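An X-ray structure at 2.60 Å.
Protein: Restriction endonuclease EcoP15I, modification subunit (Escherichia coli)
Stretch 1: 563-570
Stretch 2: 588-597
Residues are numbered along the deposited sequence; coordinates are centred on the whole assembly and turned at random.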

# COMPACT_ATOMS: atom_id res chain seq x y z
N ASP A 563 15.66 -15.35 35.62
CA ASP A 563 15.47 -15.19 37.06
C ASP A 563 16.81 -14.77 37.67
O ASP A 563 17.83 -15.42 37.45
CB ASP A 563 14.92 -16.46 37.71
CG ASP A 563 13.57 -16.90 37.14
OD1 ASP A 563 12.53 -16.34 37.58
OD2 ASP A 563 13.55 -17.79 36.27
N VAL A 564 16.78 -13.64 38.39
CA VAL A 564 17.95 -13.06 39.05
C VAL A 564 17.78 -13.12 40.58
O VAL A 564 16.68 -12.88 41.10
CB VAL A 564 18.19 -11.63 38.50
CG1 VAL A 564 19.19 -10.85 39.36
CG2 VAL A 564 18.65 -11.67 37.04
N ASP A 565 18.88 -13.48 41.30
CA ASP A 565 18.90 -13.57 42.77
C ASP A 565 19.68 -12.40 43.34
O ASP A 565 20.87 -12.26 43.06
CB ASP A 565 19.49 -14.92 43.24
CG ASP A 565 19.34 -15.15 44.73
OD1 ASP A 565 18.21 -15.46 45.17
OD2 ASP A 565 20.34 -15.00 45.46
N LEU A 566 19.00 -11.52 44.10
CA LEU A 566 19.62 -10.33 44.71
C LEU A 566 19.52 -10.46 46.24
O LEU A 566 18.52 -10.06 46.83
CB LEU A 566 18.96 -9.02 44.21
CG LEU A 566 18.90 -8.80 42.69
CD1 LEU A 566 18.04 -7.61 42.36
CD2 LEU A 566 20.29 -8.64 42.09
N GLY A 567 20.52 -11.12 46.83
CA GLY A 567 20.58 -11.41 48.26
C GLY A 567 19.32 -12.05 48.80
O GLY A 567 18.74 -11.55 49.78
N GLY A 568 18.85 -13.09 48.13
CA GLY A 568 17.62 -13.78 48.51
C GLY A 568 16.39 -13.30 47.76
O GLY A 568 15.47 -14.09 47.53
N TYR A 569 16.37 -12.00 47.38
CA TYR A 569 15.26 -11.39 46.63
C TYR A 569 15.20 -11.89 45.17
O TYR A 569 16.22 -11.94 44.47
CB TYR A 569 15.31 -9.86 46.70
CG TYR A 569 14.12 -9.15 46.10
CD1 TYR A 569 12.99 -8.88 46.86
CD2 TYR A 569 14.14 -8.69 44.78
CE1 TYR A 569 11.89 -8.21 46.32
CE2 TYR A 569 13.06 -8.00 44.24
CZ TYR A 569 11.94 -7.75 45.01
OH TYR A 569 10.88 -7.06 44.48
N LYS A 570 13.98 -12.24 44.72
CA LYS A 570 13.70 -12.75 43.38
C LYS A 570 13.33 -11.65 42.37
O LYS A 570 12.26 -11.04 42.46
CB LYS A 570 12.63 -13.83 43.45
N GLU A 588 20.33 -5.51 51.66
CA GLU A 588 21.22 -6.59 51.23
C GLU A 588 21.02 -6.87 49.75
O GLU A 588 21.99 -7.07 49.02
CB GLU A 588 21.00 -7.88 52.07
CG GLU A 588 21.11 -7.73 53.58
CD GLU A 588 22.18 -6.79 54.12
OE1 GLU A 588 23.37 -6.98 53.78
OE2 GLU A 588 21.82 -5.88 54.90
N ALA A 589 19.74 -6.86 49.30
CA ALA A 589 19.30 -7.05 47.92
C ALA A 589 19.88 -5.93 47.02
O ALA A 589 20.42 -6.22 45.95
CB ALA A 589 17.78 -7.06 47.86
N LEU A 590 19.83 -4.68 47.52
CA LEU A 590 20.37 -3.47 46.88
C LEU A 590 21.90 -3.56 46.73
O LEU A 590 22.41 -3.26 45.65
CB LEU A 590 19.97 -2.23 47.70
CG LEU A 590 20.34 -0.83 47.17
CD1 LEU A 590 19.77 -0.57 45.77
CD2 LEU A 590 19.85 0.23 48.13
N LYS A 591 22.61 -3.99 47.81
CA LYS A 591 24.07 -4.17 47.81
C LYS A 591 24.47 -5.30 46.86
O LYS A 591 25.51 -5.20 46.21
CB LYS A 591 24.59 -4.49 49.21
CG LYS A 591 25.44 -3.38 49.84
CD LYS A 591 24.73 -2.67 51.02
CE LYS A 591 24.48 -3.54 52.25
NZ LYS A 591 25.74 -4.03 52.88
N ALA A 592 23.64 -6.36 46.79
CA ALA A 592 23.89 -7.50 45.90
C ALA A 592 23.69 -7.08 44.44
O ALA A 592 24.44 -7.52 43.57
CB ALA A 592 23.00 -8.67 46.27
N LEU A 593 22.69 -6.19 44.19
CA LEU A 593 22.38 -5.60 42.89
C LEU A 593 23.59 -4.82 42.37
O LEU A 593 24.02 -5.06 41.25
CB LEU A 593 21.12 -4.72 43.00
CG LEU A 593 20.68 -3.80 41.85
CD1 LEU A 593 20.76 -4.49 40.47
CD2 LEU A 593 19.25 -3.36 42.06
N LEU A 594 24.17 -3.93 43.22
CA LEU A 594 25.36 -3.13 42.90
C LEU A 594 26.59 -4.02 42.73
O LEU A 594 27.43 -3.75 41.88
CB LEU A 594 25.59 -2.02 43.95
CG LEU A 594 24.40 -1.07 44.26
CD1 LEU A 594 24.59 -0.40 45.59
CD2 LEU A 594 24.18 -0.03 43.17
N GLN A 595 26.67 -5.11 43.51
CA GLN A 595 27.74 -6.11 43.43
C GLN A 595 27.67 -6.87 42.09
O GLN A 595 28.69 -7.01 41.42
CB GLN A 595 27.64 -7.08 44.60
N LYS A 596 26.45 -7.33 41.69
CA LYS A 596 26.19 -8.05 40.44
C LYS A 596 26.49 -7.19 39.22
O LYS A 596 26.90 -7.73 38.18
CB LYS A 596 24.75 -8.61 40.40
CG LYS A 596 24.61 -9.85 39.50
CD LYS A 596 23.28 -10.57 39.69
CE LYS A 596 23.31 -11.98 39.14
NZ LYS A 596 22.42 -12.90 39.91
N VAL A 597 26.31 -5.85 39.33
CA VAL A 597 26.63 -4.89 38.27
C VAL A 597 28.17 -4.81 38.17
O VAL A 597 28.71 -4.94 37.07
CB VAL A 597 25.97 -3.49 38.45
CG1 VAL A 597 26.47 -2.48 37.42
CG2 VAL A 597 24.45 -3.59 38.38

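The contact is a small, mainly apolar packing of a β-hairpin turn against one face of a helix, with no hydrogen bond crossing between the two stretches and 360 Å² of surface buried, both sides summed. Strand 563-566 passes helix 588-597 with an axial closest approach of 7.9 Å and an angle of 117° between N-to-C directions, so the two elements cross obliquely.

The backbone hydrogen bonds found here all lie within one stretch. In the hairpin, L566 N donates to Y569 O (2.8 Å) and Y569 N to L566 O (2.9 Å), closing a type I' turn from L566 to Y569. Both central residues are glycines with positive phi: G567 at 51/49 and G568 at 95/-31, where a CB would also be jammed against the preceding carbonyl oxygen. In the helix, i to i+4 bonds run from A592 N to E588 O (2.9 Å) through V597 N to L593 O (3.1 Å).

The nearest CA atoms across the stretches are those of G567 and A589, 4.6 Å apart. An ideal CB on G567 would point toward the helix and sit 3.3 Å from E588 O, a tight fit, so the bare glycine suits this approach as well as the turn. G567 N lies 3.5 Å from A592 CB. The small alanine side chains likewise leave room for the turn to come close.

A589 sits beneath the hairpin's closing pair. A589 CB is 3.9 Å from Y569 CB and 4.3 Å from L566 CB, both apolar contacts. L566 O lies 3.3 Å from A589 CA with an angle of 132° at the hydrogen, a CA-H...O contact that adds to the carbonyl's bond with Y569 N. The end of the Y569 side chain leads away from the helix, and its OH is hydrogen-bonded elsewhere in the structure.

L566 has the largest covered area of the hairpin residues, 90 Å². In its m,t rotamer (chi1 -54°, chi2 170°) it brings L566 CD2 to 3.8 Å from L593 CA and 4.1 Å from L593 CB, extending the apolar patch along the helix.

Farther along, K596 contributes 60 Å², the most of any helix residue. Its chi1 to chi3 are all t, and this extended chain carries the amine back along the strand. The aliphatic part packs on L566, with K596 CD 4.3 Å from L566 CD2, while K596 NZ reaches 3.9 Å from V564 CG1 and 3.6 Å from D565 O. The latter approach places the charged amine near a carbonyl oxygen without forming a hydrogen bond.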